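Side-chain contacts in aspartate aminotransferase, cytoplasmic (Schizosaccharomyces pombe 972h-, PDB 6JPK), which catalyses the pyridoxal 5'-phosphate-dependent transfer of the amino group of L-aspartate to 2-oxoglutarate, giving oxaloacetate and L-glutamate: residues Lys161-Asp166 / Gly345-Ile350; Ala116-Thr121 / Asn278-Gln283. The protein carries 1 engineered substitution. One frame throughout, in Å; residues are numbered along the deposited sequence.

Interaction 1 (Lys161-Asp166 / Gly345-Ile350); sequences KNRSFD and GSWDHI
Arg-163 reaches from a G1 beta bulge, where it and Ser-164 both face Asp-159 between strands 152-159 and 164-165, to His-349, Trp-347 and Ser-346. With CG anti to its own carbonyl carbon (chi1 -59°) and the chain extended from CG to NE, the side chain runs over one face of the His-349 ring, where CD stands 4.0 Å from the ring centroid and 3.7 Å from CE1. The His-349 ring takes the position between its backbone N and carbonyl carbon; its NE2 is bonded to the carbonyl O of Thr-360, which helps fix its rotation. Arg-163 NH1 gives a bent hydrogen bond to Ser-346 O (3.0 Å, 135° at the hydrogen), with the acceptor near the guanidinium plane. The same nitrogen lies over one face of Trp-347, 3.9 Å from CH2. Arg-163 CZ is 4.6 Å from the six-membered ring centroid in a cation-pi contact, although guanidinium and indole planes are 47° apart. Trp-347 NE1 is hydrogen-bonded to Thr-343 O. The arginine works through methylenes and guanidinium alike: methylene on imidazole, cation on indole and N-H on a main-chain carbonyl, so its charge is probably stabilised without a carboxylate from either segment.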
# COMPACT_ATOMS: atom_id res chain seq x y z
N LYS A 161 -16.33 0.01 -35.65
CA LYS A 161 -16.96 -0.50 -36.86
C LYS A 161 -16.49 -1.91 -37.18
O LYS A 161 -17.29 -2.78 -37.56
CB LYS A 161 -16.67 0.43 -38.04
CG LYS A 161 -17.25 -0.06 -39.37
CD LYS A 161 -18.15 1.01 -40.03
CE LYS A 161 -19.35 1.40 -39.15
NZ LYS A 161 -20.27 2.39 -39.80
N ASN A 162 -15.19 -2.17 -37.07
CA ASN A 162 -14.66 -3.49 -37.37
C ASN A 162 -14.52 -4.38 -36.13
O ASN A 162 -14.11 -5.54 -36.27
CB ASN A 162 -13.31 -3.35 -38.08
CG ASN A 162 -13.45 -2.61 -39.41
OD1 ASN A 162 -14.34 -2.93 -40.21
ND2 ASN A 162 -12.61 -1.60 -39.64
N ARG A 163 -14.89 -3.88 -34.95
CA ARG A 163 -14.74 -4.61 -33.69
C ARG A 163 -13.35 -5.25 -33.58
O ARG A 163 -13.20 -6.46 -33.38
CB ARG A 163 -15.87 -5.64 -33.52
CG ARG A 163 -17.27 -4.99 -33.55
CD ARG A 163 -18.40 -5.95 -33.87
NE ARG A 163 -19.68 -5.46 -33.35
CZ ARG A 163 -20.84 -6.12 -33.39
NH1 ARG A 163 -20.92 -7.34 -33.95
NH2 ARG A 163 -21.93 -5.56 -32.88
N SER A 164 -12.33 -4.42 -33.75
CA SER A 164 -10.96 -4.92 -33.77
C SER A 164 -10.03 -3.84 -33.23
O SER A 164 -10.47 -2.75 -32.84
CB SER A 164 -10.55 -5.34 -35.18
OG SER A 164 -10.65 -4.21 -36.05
N PHE A 165 -8.74 -4.16 -33.22
CA PHE A 165 -7.70 -3.25 -32.79
C PHE A 165 -7.43 -2.22 -33.89
O PHE A 165 -7.19 -2.59 -35.04
CB PHE A 165 -6.43 -4.05 -32.44
CG PHE A 165 -5.15 -3.22 -32.37
CD1 PHE A 165 -5.09 -2.05 -31.62
CD2 PHE A 165 -4.01 -3.65 -33.02
CE1 PHE A 165 -3.91 -1.30 -31.56
CE2 PHE A 165 -2.81 -2.91 -32.95
CZ PHE A 165 -2.76 -1.74 -32.23
N ASP A 166 -7.48 -0.94 -33.53
CA ASP A 166 -7.25 0.16 -34.47
C ASP A 166 -5.74 0.36 -34.64
O ASP A 166 -5.14 1.33 -34.16
CB ASP A 166 -7.95 1.42 -33.99
CG ASP A 166 -7.93 2.54 -35.02
OD1 ASP A 166 -7.26 2.37 -36.07
OD2 ASP A 166 -8.58 3.58 -34.78
N GLY A 345 -24.56 -9.30 -37.62
CA GLY A 345 -23.20 -8.88 -37.35
C GLY A 345 -22.26 -10.06 -37.23
O GLY A 345 -22.66 -11.23 -37.24
N SER A 346 -20.97 -9.74 -37.12
CA SER A 346 -19.95 -10.76 -36.95
C SER A 346 -19.55 -10.84 -35.48
O SER A 346 -19.50 -9.82 -34.79
CB SER A 346 -18.72 -10.46 -37.81
OG SER A 346 -18.13 -9.24 -37.42
N TRP A 347 -19.30 -12.05 -35.01
CA TRP A 347 -19.09 -12.30 -33.59
C TRP A 347 -17.75 -12.97 -33.32
O TRP A 347 -17.48 -13.37 -32.18
CB TRP A 347 -20.27 -13.11 -33.03
CG TRP A 347 -21.52 -12.29 -33.16
CD1 TRP A 347 -22.48 -12.38 -34.13
CD2 TRP A 347 -21.88 -11.17 -32.33
NE1 TRP A 347 -23.44 -11.41 -33.93
CE2 TRP A 347 -23.09 -10.65 -32.84
CE3 TRP A 347 -21.30 -10.57 -31.21
CZ2 TRP A 347 -23.73 -9.56 -32.26
CZ3 TRP A 347 -21.94 -9.49 -30.63
CH2 TRP A 347 -23.14 -8.99 -31.16
N ASP A 348 -16.89 -13.04 -34.33
CA ASP A 348 -15.57 -13.65 -34.16
C ASP A 348 -14.66 -12.86 -33.23
O ASP A 348 -13.70 -13.43 -32.70
CB ASP A 348 -14.90 -13.85 -35.52
CG ASP A 348 -15.66 -14.83 -36.39
OD1 ASP A 348 -16.29 -14.41 -37.38
OD2 ASP A 348 -15.66 -16.04 -36.05
N HIS A 349 -14.94 -11.58 -32.99
CA HIS A 349 -14.14 -10.83 -32.03
C HIS A 349 -14.26 -11.42 -30.63
O HIS A 349 -13.32 -11.31 -29.84
CB HIS A 349 -14.55 -9.35 -32.02
CG HIS A 349 -15.99 -9.11 -31.68
ND1 HIS A 349 -17.02 -9.45 -32.52
CD2 HIS A 349 -16.57 -8.56 -30.58
CE1 HIS A 349 -18.18 -9.12 -31.97
NE2 HIS A 349 -17.93 -8.57 -30.79
N ILE A 350 -15.39 -12.05 -30.31
CA ILE A 350 -15.56 -12.67 -29.00
C ILE A 350 -14.47 -13.71 -28.76
O ILE A 350 -13.93 -13.81 -27.65
CB ILE A 350 -16.96 -13.31 -28.86
CG1 ILE A 350 -18.07 -12.27 -29.07
CG2 ILE A 350 -17.09 -13.96 -27.49
CD1 ILE A 350 -18.05 -11.13 -28.06

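Interaction 2 (Ala116-Thr121 / Asn278-Gln283); sequences ASFIET and NKVLSQ
The Phe-118 ring meets helix 274-289 with a face and an edge. Over one face lies the Val-280 methyl CG1, offset toward the rim and 4.3 Å from the ring centroid, a CH-pi contact. At the edge, near the ring plane, CB of Gln-283 approaches CE1 at 4.0 Å. The second valine methyl, CG2, touches the far corner of the ring, 3.8 Å from CZ, so both branches meet the ring at CZ from the same side. Phe-118 has CG opposite its backbone N (chi1 175°), which carries the ring toward helix 274-289. Beyond CB the Gln-283 chain folds at chi2 (-62°) and its amide turns from the phenylalanine. The ring also stacks on Phe-122 of its own helix and meets Phe-6 and Ile-9 of the second subunit. With only a methyl group at Phe-118, as in an alanine, both Val-280 methyls and Gln-283 CB would probably lose their aromatic partner, and a gap is likely to open between the helices. One turn of the valine's helix is pinned separately, Ser-282 OG donating to Lys-279 O (2.7 Å). The N-terminal segment of the second subunit is hydrogen-bonded to this helix through its Glu-10 O to Gln-283 NE2, its Ala-12 N to Ser-282 OG and its Ala-7 O to Lys-279 NZ. The contact is apolar helix-helix packing in a class I aminotransferase subunit, at a place where that segment docks across the homodimer interface.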
# COMPACT_ATOMS: atom_id res chain seq x y z
N ALA A 116 5.00 6.10 -12.25
CA ALA A 116 4.55 7.43 -12.66
C ALA A 116 5.15 8.52 -11.78
O ALA A 116 5.56 9.56 -12.29
CB ALA A 116 3.02 7.50 -12.62
N SER A 117 5.21 8.29 -10.46
CA SER A 117 5.87 9.26 -9.58
C SER A 117 7.32 9.46 -9.98
O SER A 117 7.79 10.59 -10.14
CB SER A 117 5.81 8.81 -8.12
OG SER A 117 4.48 8.63 -7.69
N PHE A 118 8.05 8.36 -10.18
CA PHE A 118 9.44 8.48 -10.60
C PHE A 118 9.55 9.21 -11.94
O PHE A 118 10.36 10.14 -12.10
CB PHE A 118 10.11 7.11 -10.70
CG PHE A 118 11.50 7.19 -11.24
CD1 PHE A 118 12.55 7.53 -10.41
CD2 PHE A 118 11.75 7.02 -12.59
CE1 PHE A 118 13.84 7.65 -10.90
CE2 PHE A 118 13.02 7.15 -13.09
CZ PHE A 118 14.08 7.47 -12.24
N ILE A 119 8.76 8.79 -12.93
CA ILE A 119 8.87 9.37 -14.26
C ILE A 119 8.49 10.85 -14.25
O ILE A 119 9.10 11.67 -14.95
CB ILE A 119 8.04 8.56 -15.27
CG1 ILE A 119 8.70 7.19 -15.50
CG2 ILE A 119 7.90 9.30 -16.60
CD1 ILE A 119 7.78 6.13 -16.13
N GLU A 120 7.48 11.23 -13.46
CA GLU A 120 7.11 12.64 -13.37
C GLU A 120 8.26 13.48 -12.84
O GLU A 120 8.62 14.51 -13.43
CB GLU A 120 5.86 12.80 -12.50
CG GLU A 120 5.28 14.23 -12.50
CD GLU A 120 6.03 15.19 -11.58
OE1 GLU A 120 6.13 16.38 -11.94
OE2 GLU A 120 6.52 14.76 -10.52
N THR A 121 8.87 13.06 -11.73
CA THR A 121 9.93 13.85 -11.11
C THR A 121 11.19 13.89 -11.97
O THR A 121 11.80 14.96 -12.14
CB THR A 121 10.26 13.28 -9.72
OG1 THR A 121 9.12 13.43 -8.87
CG2 THR A 121 11.46 13.99 -9.08
N ASN A 278 21.09 1.17 -10.12
CA ASN A 278 21.18 1.52 -8.70
C ASN A 278 20.80 2.97 -8.44
O ASN A 278 20.20 3.26 -7.40
CB ASN A 278 22.57 1.18 -8.19
CG ASN A 278 22.76 -0.31 -8.04
OD1 ASN A 278 21.88 -1.00 -7.52
ND2 ASN A 278 23.87 -0.83 -8.54
N LYS A 279 21.12 3.89 -9.35
CA LYS A 279 20.66 5.27 -9.18
C LYS A 279 19.14 5.33 -9.11
O LYS A 279 18.56 5.94 -8.19
CB LYS A 279 21.19 6.14 -10.32
CG LYS A 279 22.70 6.33 -10.30
CD LYS A 279 23.22 6.93 -11.60
CE LYS A 279 24.69 7.29 -11.49
NZ LYS A 279 25.31 7.59 -12.83
N VAL A 280 18.47 4.68 -10.06
CA VAL A 280 17.01 4.69 -10.12
C VAL A 280 16.42 3.99 -8.90
O VAL A 280 15.48 4.48 -8.27
CB VAL A 280 16.54 4.04 -11.44
CG1 VAL A 280 15.04 3.73 -11.42
CG2 VAL A 280 16.91 4.92 -12.62
N LEU A 281 16.97 2.81 -8.56
CA LEU A 281 16.47 2.08 -7.40
C LEU A 281 16.50 2.94 -6.14
O LEU A 281 15.53 2.97 -5.38
CB LEU A 281 17.27 0.79 -7.19
CG LEU A 281 16.82 -0.09 -6.03
CD1 LEU A 281 15.39 -0.58 -6.21
CD2 LEU A 281 17.78 -1.26 -5.87
N SER A 282 17.60 3.67 -5.92
CA SER A 282 17.71 4.49 -4.71
C SER A 282 16.61 5.55 -4.66
O SER A 282 16.08 5.87 -3.58
CB SER A 282 19.10 5.14 -4.63
OG SER A 282 19.28 6.15 -5.61
N GLN A 283 16.26 6.13 -5.82
CA GLN A 283 15.20 7.13 -5.85
C GLN A 283 13.82 6.52 -5.70
O GLN A 283 12.92 7.16 -5.11
CB GLN A 283 15.27 7.93 -7.16
CG GLN A 283 16.54 8.74 -7.29
CD GLN A 283 16.67 9.78 -6.19
OE1 GLN A 283 15.67 10.18 -5.58
NE2 GLN A 283 17.90 10.21 -5.93

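In the fold
Interactions 1 and 2 lie on opposite sides of the chain's centre, their centres about 40 Å apart, and share no helix or strand. Interaction 1 is partly buried and joins the turn between strand 152-159 and strand 164-165, at one end of the mixed sheet within the chain, to the segment leading into helix 349-352; no other chain of the assembly touches it. Interaction 2 is buried, joins helices 107-127 and 274-289, and is covered in part by the second subunit. The chemistry follows: one long cationic side chain works through polar and pi contacts in the first, an aromatic ring through apolar contacts in the second, while Lys-279, Ser-282 and Gln-283 bond to the partner chain.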